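Local coordinates for Pbp related beta-lactamase (Pyrococcus abyssi, PDB 2QMI) that acts as a peptidase of the penicillin-binding protein and beta-lactamase family, assembling into an octamer as a self-compartmentalizing protease, at the interface of chains A and B. Coordinates in Å, arbitrary orientation; residue numbers count along the deposited sequence, not the author numbering. Chains: chain A/B, Pbp related beta-lactamase.

Contact 1: the interface of chains A and B. Residues chain A 114-116, 119, 131, 142; chain B 373, 376.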
loop_
_atom_site.group_PDB
_atom_site.type_symbol
_atom_site.label_atom_id
_atom_site.label_comp_id
_atom_site.label_asym_id
_atom_site.label_seq_id
_atom_site.Cartn_x
_atom_site.Cartn_y
_atom_site.Cartn_z
ATOM N N LEU A 114 -26.120 -30.473 -5.248
ATOM C CA LEU A 114 -25.487 -29.787 -6.351
ATOM C C LEU A 114 -25.347 -28.428 -5.657
ATOM O O LEU A 114 -26.201 -28.057 -4.860
ATOM C CB LEU A 114 -26.442 -29.696 -7.556
ATOM C CG LEU A 114 -27.260 -30.938 -7.961
ATOM C CD1 LEU A 114 -28.111 -30.602 -9.191
ATOM C CD2 LEU A 114 -26.345 -32.123 -8.252
ATOM N N GLY A 115 -24.281 -27.691 -5.902
ATOM C CA GLY A 115 -24.157 -26.407 -5.233
ATOM C C GLY A 115 -25.052 -25.349 -5.858
ATOM O O GLY A 115 -24.753 -24.160 -5.771
ATOM N N TYR A 116 -26.153 -25.781 -6.471
ATOM C CA TYR A 116 -27.083 -24.881 -7.151
ATOM C C TYR A 116 -27.504 -23.627 -6.376
ATOM O O TYR A 116 -27.193 -22.516 -6.793
ATOM C CB TYR A 116 -28.308 -25.694 -7.640
ATOM C CG TYR A 116 -29.676 -25.074 -7.403
ATOM C CD1 TYR A 116 -30.641 -25.748 -6.649
ATOM C CD2 TYR A 116 -29.991 -23.801 -7.888
ATOM C CE1 TYR A 116 -31.883 -25.166 -6.374
ATOM C CE2 TYR A 116 -31.227 -23.212 -7.620
ATOM C CZ TYR A 116 -32.162 -23.897 -6.858
ATOM O OH TYR A 116 -33.356 -23.297 -6.548
ATOM N N ALA A 119 -24.477 -21.381 -5.289
ATOM C CA ALA A 119 -23.927 -20.612 -6.409
ATOM C C ALA A 119 -24.863 -19.492 -6.861
ATOM O O ALA A 119 -24.420 -18.381 -7.126
ATOM C CB ALA A 119 -23.624 -21.532 -7.574
ATOM N N LEU A 131 -24.669 -18.497 -11.304
ATOM C CA LEU A 131 -25.578 -19.523 -11.833
ATOM C C LEU A 131 -26.932 -18.827 -12.030
ATOM O O LEU A 131 -27.848 -18.992 -11.226
ATOM C CB LEU A 131 -25.727 -20.693 -10.847
ATOM C CG LEU A 131 -26.552 -21.890 -11.359
ATOM C CD1 LEU A 131 -25.913 -22.447 -12.636
ATOM C CD2 LEU A 131 -26.641 -22.978 -10.294
ATOM N N PHE A 142 -30.191 -27.416 -16.178
ATOM C CA PHE A 142 -28.852 -27.484 -15.590
ATOM C C PHE A 142 -28.569 -28.846 -14.921
ATOM O O PHE A 142 -27.507 -29.433 -15.115
ATOM C CB PHE A 142 -28.704 -26.355 -14.559
ATOM C CG PHE A 142 -27.366 -26.316 -13.875
ATOM C CD1 PHE A 142 -26.205 -26.049 -14.595
ATOM C CD2 PHE A 142 -27.269 -26.527 -12.503
ATOM C CE1 PHE A 142 -24.962 -25.989 -13.956
ATOM C CE2 PHE A 142 -26.030 -26.471 -11.849
ATOM C CZ PHE A 142 -24.878 -26.202 -12.577
ATOM N N TYR B 373 -20.899 -30.099 -8.356
ATOM C CA TYR B 373 -21.549 -30.423 -9.622
ATOM C C TYR B 373 -21.353 -29.306 -10.637
ATOM O O TYR B 373 -21.781 -28.179 -10.419
ATOM C CB TYR B 373 -23.040 -30.657 -9.377
ATOM C CG TYR B 373 -23.863 -30.927 -10.613
ATOM C CD1 TYR B 373 -23.994 -32.218 -11.122
ATOM C CD2 TYR B 373 -24.542 -29.896 -11.255
ATOM C CE1 TYR B 373 -24.798 -32.474 -12.241
ATOM C CE2 TYR B 373 -25.339 -30.138 -12.370
ATOM C CZ TYR B 373 -25.465 -31.428 -12.852
ATOM O OH TYR B 373 -26.269 -31.662 -13.934
ATOM N N THR B 376 -20.216 -25.493 -9.507
ATOM C CA THR B 376 -21.047 -24.525 -8.794
ATOM C C THR B 376 -20.320 -23.888 -7.614
ATOM O O THR B 376 -20.267 -22.659 -7.492
ATOM C CB THR B 376 -22.351 -25.175 -8.271
ATOM O OG1 THR B 376 -22.033 -26.346 -7.500
ATOM C CG2 THR B 376 -23.249 -25.548 -9.431
#
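B:Tyr373 and A:Phe142 meet edge to face, their planes 87° apart and the centre of the A:Phe142 ring 5.3 Å from that of B:Tyr373. The CD2-CE2 edge of the tyrosine is directed at the phenylalanine face, while the two side chains run past each other in opposite directions. Both have CG anti to the backbone N (177° and 180°). This antiparallel course carries the tyrosine tip back to the phenylalanine backbone, where the phenolic OH donates a hydrogen bond of 2.8 Å to the main-chain O of A:Phe142. The bond lies in the carbonyl plane on a lone pair, and the acceptor also lies in the plane of the tyrosine ring, so bond and ring contact together should limit rotation of the ring.

A:Leu114 lies alongside B:Tyr373, pointing the same way, and lays its CD2 methyl over the aromatic face, 4.0 Å from CD2 to the ring centroid. The other face of A:Phe142 is backed by A:Leu131, whose CD1 sits above the ring centre.

B:Thr376 crosses A:Phe142 obliquely, its CG2 methyl 3.6 Å from the ring atom CZ of A:Phe142. Its OG1 turns instead toward A:Gly115, 3.1 Å from the backbone N, a plausible though bent hydrogen bond; a second bond from OG1 to its own chain's B:Tyr373 O is weak. On a further side, A:Ala119 CB approaches the threonine main-chain O at 3.5 Å.

The patch docks a short segment of one subunit's octamerisation domain onto the beta-lactamase-family domain of its neighbour, and so probably contributes to holding the octamer together.

Contact 2: the interface of chains A and B. Residues chain A 394-396, 398; chain B 218.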
loop_
_atom_site.group_PDB
_atom_site.type_symbol
_atom_site.label_atom_id
_atom_site.label_comp_id
_atom_site.label_asym_id
_atom_site.label_seq_id
_atom_site.Cartn_x
_atom_site.Cartn_y
_atom_site.Cartn_z
ATOM N N GLY A 394 3.959 -12.322 17.836
ATOM C CA GLY A 394 5.286 -12.306 17.248
ATOM C C GLY A 394 5.156 -12.331 15.735
ATOM O O GLY A 394 4.674 -13.313 15.160
ATOM N N ARG A 395 5.576 -11.246 15.089
ATOM C CA ARG A 395 5.498 -11.122 13.633
ATOM C C ARG A 395 6.523 -12.009 12.936
ATOM O O ARG A 395 6.549 -12.091 11.708
ATOM C CB ARG A 395 5.734 -9.670 13.219
ATOM C CG ARG A 395 4.915 -8.656 14.011
ATOM C CD ARG A 395 5.529 -7.263 13.880
ATOM N NE ARG A 395 6.976 -7.308 14.092
ATOM C CZ ARG A 395 7.738 -6.238 14.301
ATOM N NH1 ARG A 395 7.196 -5.027 14.334
ATOM N NH2 ARG A 395 9.045 -6.382 14.477
ATOM N N ALA A 396 7.358 -12.679 13.723
ATOM C CA ALA A 396 8.392 -13.546 13.168
ATOM C C ALA A 396 8.060 -15.022 13.333
ATOM O O ALA A 396 8.419 -15.843 12.483
ATOM C CB ALA A 396 9.730 -13.238 13.827
ATOM N N THR A 398 4.600 -16.386 14.492
ATOM C CA THR A 398 3.192 -16.496 14.882
ATOM C C THR A 398 2.540 -17.734 14.259
ATOM O O THR A 398 2.293 -17.762 13.054
ATOM C CB THR A 398 2.390 -15.233 14.441
ATOM O OG1 THR A 398 1.006 -15.380 14.795
ATOM C CG2 THR A 398 2.500 -15.026 12.936
ATOM N N LYS B 218 9.376 -15.316 6.643
ATOM C CA LYS B 218 8.036 -15.449 6.074
ATOM C C LYS B 218 7.963 -15.393 4.547
ATOM O O LYS B 218 6.938 -15.723 3.956
ATOM C CB LYS B 218 7.098 -14.422 6.723
ATOM C CG LYS B 218 7.009 -14.618 8.241
ATOM C CD LYS B 218 5.799 -13.939 8.878
ATOM C CE LYS B 218 5.590 -14.467 10.309
ATOM N NZ LYS B 218 4.394 -13.878 11.029
#
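The polar contact joins B:Lys218 to the main chain of A:Arg395: the amine NZ lies 2.9 Å from the carbonyl O, but the hydrogen bond is weak. The angles show why. The C=O...NZ angle is about 105°, and NZ stands almost directly above the carbonyl plane. The lysine chain also comes in obliquely, with an angle of about 76° at NZ between CE and the acceptor, so the amine as modelled is poorly aimed. CE of B:Lys218 likewise comes too close to this oxygen, which makes the exact position of the lysine end doubtful. The group addressed is a backbone carbonyl, so this weak bond does not itself read the arginine side chain, whose guanidinium points away from the lysine amine. A second backbone carbonyl, that of A:Ala396, flanks the aliphatic end of the lysine, its O 3.8 Å from CE of B:Lys218.

Apolar contact comes from A:Thr398, which crosses the lysine at about a right angle. With OG1 anti to the backbone N (chi1 178°), the hydroxyl stays 5.3 Å from the lysine NZ, and the CG2 methyl faces the aliphatic end instead, 4.1 Å from CE. The methyl's approach to NZ itself is too short to be reliable. Beyond CG the lysine is extended, which takes its amine across to the partner chain.

B:Lys218 occupies the turn between strands 213-216 and 222-225 of the beta-lactamase-family domain. Its partners lie in the loop between strands 387-392 and 400-405 of the other chain's octamerisation domain.

Contact 1 and contact 2 share no residue, and the centres of their C-alpha atoms are about 40 Å apart. Their domain polarity is opposite: in contact 1 chain B offers its octamerisation domain to the beta-lactamase-family domain of chain A, whereas in contact 2 chain A offers its octamerisation domain to the beta-lactamase-family domain of chain B. The two-fold symmetry of the interface gives each a twin with the chains exchanged. Every octamerisation domain therefore touches the partner's beta-lactamase-family domain through at least two separate regions, which include 373-376 and 394-398, a reciprocal arrangement that probably fixes how the subunits are oriented within the octamer.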